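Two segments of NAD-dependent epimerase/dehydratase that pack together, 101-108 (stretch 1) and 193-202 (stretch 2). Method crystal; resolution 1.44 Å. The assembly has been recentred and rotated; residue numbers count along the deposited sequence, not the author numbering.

Stretch 1 (101-108) LQHVFFVS
Stretch 2, residues 193-202: FIAYLIQQRS

A β-strand, 103-108, packs against an α-helix that runs through 193-200, with their N-to-C directions nearly antiparallel (164°) and their axes 10.8 Å apart at closest approach. The strand is extended, with phi from -160° to -89° and psi from 111° to 144° over 103-107, and S108 at -108/-162; the helix keeps phi/psi near -65/-40 and i to i+4 bonds such as I198 N to I194 O, 2.9 Å. The register sets F105 CA 7.8 Å from I194 CA and H103 CA 8.4 Å from R201 CA. Strand alternation decides which side chains take part: H103 and F105 point toward the helix and V107 sideways, while V104 and F106 are out of reach.

Apolar packing forms the buried centre. F105 (chi1 m, chi2 -84°) gives up 104 Å² of the 360 Å² buried in all. Its flat, wide ring reaches two neighbouring helix residues at once: F105 CE1 lies 3.7 Å from L197 CB, and F105 CE2 lies 3.5 Å from I198 CG1, both oblique to the ring. L197 and I198 are each m,t. Farther along the strand, V107 (chi1 t) makes a looser contact, its CG2 4.2 Å from CD1 of I194 (m,t), whose extended chain carries that methyl across the gap.

The polar contacts gather at the other end, where R201 (t, p, t, chi4 77°) points toward the strand and combines a long aliphatic stem with a planar charged head. R201 NH2 donates a hydrogen bond to the backbone O of Q102, 2.9 Å with an N-H...O angle of 151°, tying the guanidinium to the loop just before the strand. That carbonyl lies at the guanidinium edge, where the N-H groups point. R201 NE is 3.1 Å from H103 ND1.

The stem makes a CH-π contact as well: R201 CD sits over one face of the H103 imidazole (chi1 -148°, chi2 72°), 3.9 Å from its centroid, and H103 suits the place by offering a flat aromatic face to the stem.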

ATOM      1  N   LEU A 101      -2.253   2.258 -22.985  1.00 16.02           N
ATOM      2  CA  LEU A 101      -1.896   2.568 -21.611  1.00 17.20           C
ATOM      3  C   LEU A 101      -1.596   4.056 -21.423  1.00 17.69           C
ATOM      4  O   LEU A 101      -0.735   4.623 -22.109  1.00 19.84           O
ATOM      5  CB  LEU A 101      -0.686   1.699 -21.244  1.00 18.97           C
ATOM      6  CG  LEU A 101      -0.233   1.669 -19.785  1.00 19.97           C
ATOM      7  CD1 LEU A 101      -1.362   1.086 -18.968  1.00 22.65           C
ATOM      8  CD2 LEU A 101       1.021   0.782 -19.658  1.00 20.39           C
ATOM      9  N   GLN A 102      -2.312   4.683 -20.494  1.00 16.68           N
ATOM     10  CA  GLN A 102      -2.173   6.117 -20.227  1.00 18.04           C
ATOM     11  C   GLN A 102      -1.471   6.409 -18.906  1.00 17.15           C
ATOM     12  O   GLN A 102      -0.937   7.498 -18.718  1.00 17.96           O
ATOM     13  CB  GLN A 102      -3.546   6.776 -20.192  1.00 19.82           C
ATOM     14  CG  GLN A 102      -4.247   6.780 -21.551  1.00 25.09           C
ATOM     15  CD  GLN A 102      -5.690   7.231 -21.449  1.00 32.12           C
ATOM     16  OE1 GLN A 102      -6.379   6.954 -20.453  1.00 36.24           O
ATOM     17  NE2 GLN A 102      -6.177   7.886 -22.502  1.00 35.95           N
ATOM     18  N   HIS A 103      -1.499   5.477 -17.966  1.00 15.23           N
ATOM     19  CA  HIS A 103      -0.892   5.731 -16.676  1.00 14.90           C
ATOM     20  C   HIS A 103      -0.615   4.435 -15.970  1.00 13.04           C
ATOM     21  O   HIS A 103      -1.376   3.479 -16.063  1.00 13.87           O
ATOM     22  CB  HIS A 103      -1.790   6.603 -15.778  1.00 14.83           C
ATOM     23  CG  HIS A 103      -1.011   7.486 -14.845  1.00 15.75           C
ATOM     24  ND1 HIS A 103      -0.313   8.592 -15.269  1.00 16.78           N
ATOM     25  CD2 HIS A 103      -0.746   7.365 -13.523  1.00 14.60           C
ATOM     26  CE1 HIS A 103       0.282   9.164 -14.237  1.00 17.01           C
ATOM     27  NE2 HIS A 103       0.040   8.434 -13.166  1.00 14.10           N
ATOM     28  N   VAL A 104       0.504   4.419 -15.244  1.00 13.26           N
ATOM     29  CA  VAL A 104       0.837   3.320 -14.349  1.00 13.45           C
ATOM     30  C   VAL A 104       0.855   3.808 -12.903  1.00 12.77           C
ATOM     31  O   VAL A 104       1.560   4.751 -12.581  1.00 13.59           O
ATOM     32  CB  VAL A 104       2.203   2.743 -14.670  1.00 13.93           C
ATOM     33  CG1 VAL A 104       2.535   1.626 -13.687  1.00 14.67           C
ATOM     34  CG2 VAL A 104       2.239   2.229 -16.086  1.00 16.46           C
ATOM     35  N   PHE A 105       0.062   3.194 -12.027  1.00 12.10           N
ATOM     36  CA  PHE A 105       0.154   3.427 -10.583  1.00 13.38           C
ATOM     37  C   PHE A 105       0.929   2.277  -9.982  1.00 13.99           C
ATOM     38  O   PHE A 105       0.532   1.104 -10.135  1.00 16.52           O
ATOM     39  CB  PHE A 105      -1.233   3.535  -9.941  1.00 13.42           C
ATOM     40  CG  PHE A 105      -2.011   4.736 -10.373  1.00 12.93           C
ATOM     41  CD1 PHE A 105      -1.814   5.950  -9.734  1.00 13.66           C
ATOM     42  CD2 PHE A 105      -2.901   4.695 -11.456  1.00 12.77           C
ATOM     43  CE1 PHE A 105      -2.518   7.069 -10.110  1.00 13.33           C
ATOM     44  CE2 PHE A 105      -3.611   5.838 -11.838  1.00 14.65           C
ATOM     45  CZ  PHE A 105      -3.421   7.019 -11.179  1.00 14.10           C
ATOM     46  N   PHE A 106       2.054   2.583  -9.317  1.00 13.26           N
ATOM     47  CA  PHE A 106       2.893   1.530  -8.803  1.00 14.57           C
ATOM     48  C   PHE A 106       2.898   1.608  -7.288  1.00 13.45           C
ATOM     49  O   PHE A 106       3.266   2.667  -6.731  1.00 14.03           O
ATOM     50  CB  PHE A 106       4.303   1.712  -9.378  1.00 15.94           C
ATOM     51  CG  PHE A 106       5.316   0.751  -8.836  1.00 17.80           C
ATOM     52  CD1 PHE A 106       5.403  -0.546  -9.323  1.00 20.93           C
ATOM     53  CD2 PHE A 106       6.189   1.151  -7.835  1.00 17.52           C
ATOM     54  CE1 PHE A 106       6.344  -1.464  -8.800  1.00 22.58           C
ATOM     55  CE2 PHE A 106       7.137   0.260  -7.311  1.00 20.09           C
ATOM     56  CZ  PHE A 106       7.213  -1.038  -7.782  1.00 21.25           C
ATOM     57  N   VAL A 107       2.541   0.505  -6.629  1.00 13.44           N
ATOM     58  CA  VAL A 107       2.503   0.473  -5.170  1.00 14.22           C
ATOM     59  C   VAL A 107       3.870   0.066  -4.676  1.00 15.03           C
ATOM     60  O   VAL A 107       4.316  -1.065  -4.823  1.00 17.78           O
ATOM     61  CB  VAL A 107       1.415  -0.462  -4.617  1.00 14.21           C
ATOM     62  CG1 VAL A 107       1.408  -0.452  -3.095  1.00 15.35           C
ATOM     63  CG2 VAL A 107       0.025  -0.081  -5.173  1.00 16.40           C
ATOM     64  N   SER A 108       4.520   1.029  -4.066  1.00 14.39           N
ATOM     65  CA  SER A 108       5.845   0.828  -3.476  1.00 14.82           C
ATOM     66  C   SER A 108       5.692   0.822  -1.963  1.00 15.19           C
ATOM     67  O   SER A 108       4.586   0.652  -1.430  1.00 14.36           O
ATOM     68  CB  SER A 108       6.703   1.973  -3.950  1.00 15.64           C
ATOM     69  OG  SER A 108       8.060   1.876  -3.493  1.00 17.01           O
ATOM     70  N   PHE A 193      -7.613   6.008  -2.067  1.00 12.33           N
ATOM     71  CA  PHE A 193      -6.748   7.069  -2.598  1.00 11.63           C
ATOM     72  C   PHE A 193      -6.356   6.743  -4.035  1.00 11.97           C
ATOM     73  O   PHE A 193      -6.358   7.627  -4.919  1.00 12.28           O
ATOM     74  CB  PHE A 193      -5.497   7.225  -1.721  1.00 11.50           C
ATOM     75  CG  PHE A 193      -4.537   8.283  -2.228  1.00 12.46           C
ATOM     76  CD1 PHE A 193      -4.947   9.579  -2.390  1.00 14.34           C
ATOM     77  CD2 PHE A 193      -3.214   7.960  -2.489  1.00 14.22           C
ATOM     78  CE1 PHE A 193      -4.077  10.559  -2.836  1.00 14.17           C
ATOM     79  CE2 PHE A 193      -2.317   8.928  -2.955  1.00 13.76           C
ATOM     80  CZ  PHE A 193      -2.756  10.220  -3.122  1.00 14.11           C
ATOM     81  N   ILE A 194      -6.026   5.495  -4.320  1.00 11.89           N
ATOM     82  CA  ILE A 194      -5.737   5.139  -5.720  1.00 12.38           C
ATOM     83  C   ILE A 194      -6.957   5.347  -6.617  1.00 12.84           C
ATOM     84  O   ILE A 194      -6.842   5.924  -7.707  1.00 13.33           O
ATOM     85  CB  ILE A 194      -5.262   3.700  -5.862  1.00 13.61           C
ATOM     86  CG1 ILE A 194      -3.972   3.508  -5.060  1.00 14.60           C
ATOM     87  CG2 ILE A 194      -5.081   3.341  -7.335  1.00 13.37           C
ATOM     88  CD1 ILE A 194      -3.555   2.066  -4.928  1.00 16.04           C
ATOM     89  N   ALA A 195      -8.148   4.973  -6.140  1.00 12.87           N
ATOM     90  CA  ALA A 195      -9.365   5.237  -6.927  1.00 13.77           C
ATOM     91  C   ALA A 195      -9.575   6.706  -7.119  1.00 13.13           C
ATOM     92  O   ALA A 195      -9.998   7.130  -8.217  1.00 13.73           O
ATOM     93  CB  ALA A 195     -10.599   4.612  -6.274  1.00 13.01           C
ATOM     94  N   TYR A 196      -9.275   7.501  -6.097  1.00 12.72           N
ATOM     95  CA  TYR A 196      -9.410   8.952  -6.218  1.00 12.91           C
ATOM     96  C   TYR A 196      -8.443   9.488  -7.279  1.00 13.34           C
ATOM     97  O   TYR A 196      -8.841  10.324  -8.141  1.00 14.47           O
ATOM     98  CB  TYR A 196      -9.166   9.615  -4.865  1.00 13.02           C
ATOM     99  CG  TYR A 196      -9.126  11.114  -4.862  1.00 14.17           C
ATOM    100  CD1 TYR A 196     -10.313  11.844  -4.904  1.00 18.04           C
ATOM    101  CD2 TYR A 196      -7.911  11.801  -4.749  1.00 16.22           C
ATOM    102  CE1 TYR A 196     -10.292  13.203  -4.854  1.00 17.85           C
ATOM    103  CE2 TYR A 196      -7.886  13.207  -4.723  1.00 16.05           C
ATOM    104  CZ  TYR A 196      -9.091  13.875  -4.765  1.00 16.49           C
ATOM    105  OH  TYR A 196      -9.081  15.266  -4.730  1.00 19.40           O
ATOM    106  N   LEU A 197      -7.219   8.990  -7.288  1.00 13.33           N
ATOM    107  CA  LEU A 197      -6.253   9.491  -8.281  1.00 13.67           C
ATOM    108  C   LEU A 197      -6.695   9.071  -9.672  1.00 15.17           C
ATOM    109  O   LEU A 197      -6.468   9.785 -10.635  1.00 16.21           O
ATOM    110  CB  LEU A 197      -4.842   8.971  -8.000  1.00 14.16           C
ATOM    111  CG  LEU A 197      -4.216   9.494  -6.716  1.00 14.57           C
ATOM    112  CD1 LEU A 197      -2.844   8.869  -6.579  1.00 17.28           C
ATOM    113  CD2 LEU A 197      -4.136  11.035  -6.709  1.00 15.32           C
ATOM    114  N   ILE A 198      -7.331   7.914  -9.794  1.00 15.31           N
ATOM    115  CA  ILE A 198      -7.828   7.461 -11.084  1.00 16.79           C
ATOM    116  C   ILE A 198      -8.952   8.355 -11.551  1.00 18.67           C
ATOM    117  O   ILE A 198      -9.000   8.683 -12.751  1.00 20.31           O
ATOM    118  CB  ILE A 198      -8.226   5.946 -10.990  1.00 14.87           C
ATOM    119  CG1 ILE A 198      -6.949   5.088 -10.997  1.00 14.44           C
ATOM    120  CG2 ILE A 198      -9.168   5.517 -12.168  1.00 16.96           C
ATOM    121  CD1 ILE A 198      -7.194   3.644 -10.614  1.00 14.68           C
ATOM    122  N   GLN A 199      -9.843   8.758 -10.642  1.00 19.08           N
ATOM    123  CA  GLN A 199     -10.932   9.695 -10.970  1.00 22.11           C
ATOM    124  C   GLN A 199     -10.393  11.072 -11.372  1.00 23.25           C
ATOM    125  O   GLN A 199     -10.965  11.726 -12.261  1.00 25.83           O
ATOM    126  CB  GLN A 199     -11.914   9.801  -9.814  1.00 22.98           C
ATOM    127  CG  GLN A 199     -13.104  10.703 -10.114  1.00 27.29           C
ATOM    128  CD  GLN A 199     -14.035  10.834  -8.935  1.00 31.41           C
ATOM    129  OE1 GLN A 199     -13.710  11.502  -7.945  1.00 32.00           O
ATOM    130  NE2 GLN A 199     -15.205  10.206  -9.029  1.00 33.17           N
ATOM    131  N   GLN A 200      -9.281  11.488 -10.764  1.00 22.74           N
ATOM    132  CA  GLN A 200      -8.681  12.793 -10.995  1.00 25.09           C
ATOM    133  C   GLN A 200      -7.789  12.799 -12.246  1.00 24.11           C
ATOM    134  O   GLN A 200      -7.580  13.883 -12.836  1.00 25.06           O
ATOM    135  CB  GLN A 200      -7.839  13.228  -9.766  1.00 24.79           C
ATOM    136  CG  GLN A 200      -8.659  13.456  -8.477  1.00 27.98           C
ATOM    137  CD  GLN A 200      -9.155  14.878  -8.303  1.00 27.62           C
ATOM    138  OE1 GLN A 200     -10.362  15.126  -8.127  1.00 31.16           O
ATOM    139  NE2 GLN A 200      -8.228  15.817  -8.315  1.00 30.21           N
ATOM    140  N   ARG A 201      -7.245  11.639 -12.647  1.00 23.29           N
ATOM    141  CA  ARG A 201      -6.120  11.531 -13.627  1.00 23.20           C
ATOM    142  C   ARG A 201      -6.412  12.301 -14.902  1.00 23.68           C
ATOM    143  O   ARG A 201      -5.526  12.992 -15.421  1.00 24.08           O
ATOM    144  CB  ARG A 201      -5.719  10.045 -13.920  1.00 22.93           C
ATOM    145  CG  ARG A 201      -4.856   9.724 -15.198  1.00 25.49           C
ATOM    146  CD  ARG A 201      -3.435  10.361 -15.281  1.00 26.57           C
ATOM    147  NE  ARG A 201      -2.736   9.985 -16.517  1.00 25.44           N
ATOM    148  CZ  ARG A 201      -2.965  10.496 -17.727  1.00 26.77           C
ATOM    149  NH1 ARG A 201      -3.907  11.428 -17.907  1.00 27.48           N
ATOM    150  NH2 ARG A 201      -2.255  10.072 -18.767  1.00 27.29           N
ATOM    151  N   SER A 202      -7.651  12.217 -15.370  1.00 24.68           N
ATOM    152  CA  SER A 202      -7.996  12.846 -16.647  1.00 24.43           C
ATOM    153  C   SER A 202      -7.950  14.371 -16.639  1.00 24.36           C
ATOM    154  O   SER A 202      -7.841  14.975 -17.706  1.00 24.01           O
ATOM    155  CB  SER A 202      -9.374  12.382 -17.100  1.00 25.36           C
ATOM    156  OG  SER A 202      -9.395  10.959 -17.182  1.00 31.01           O
TER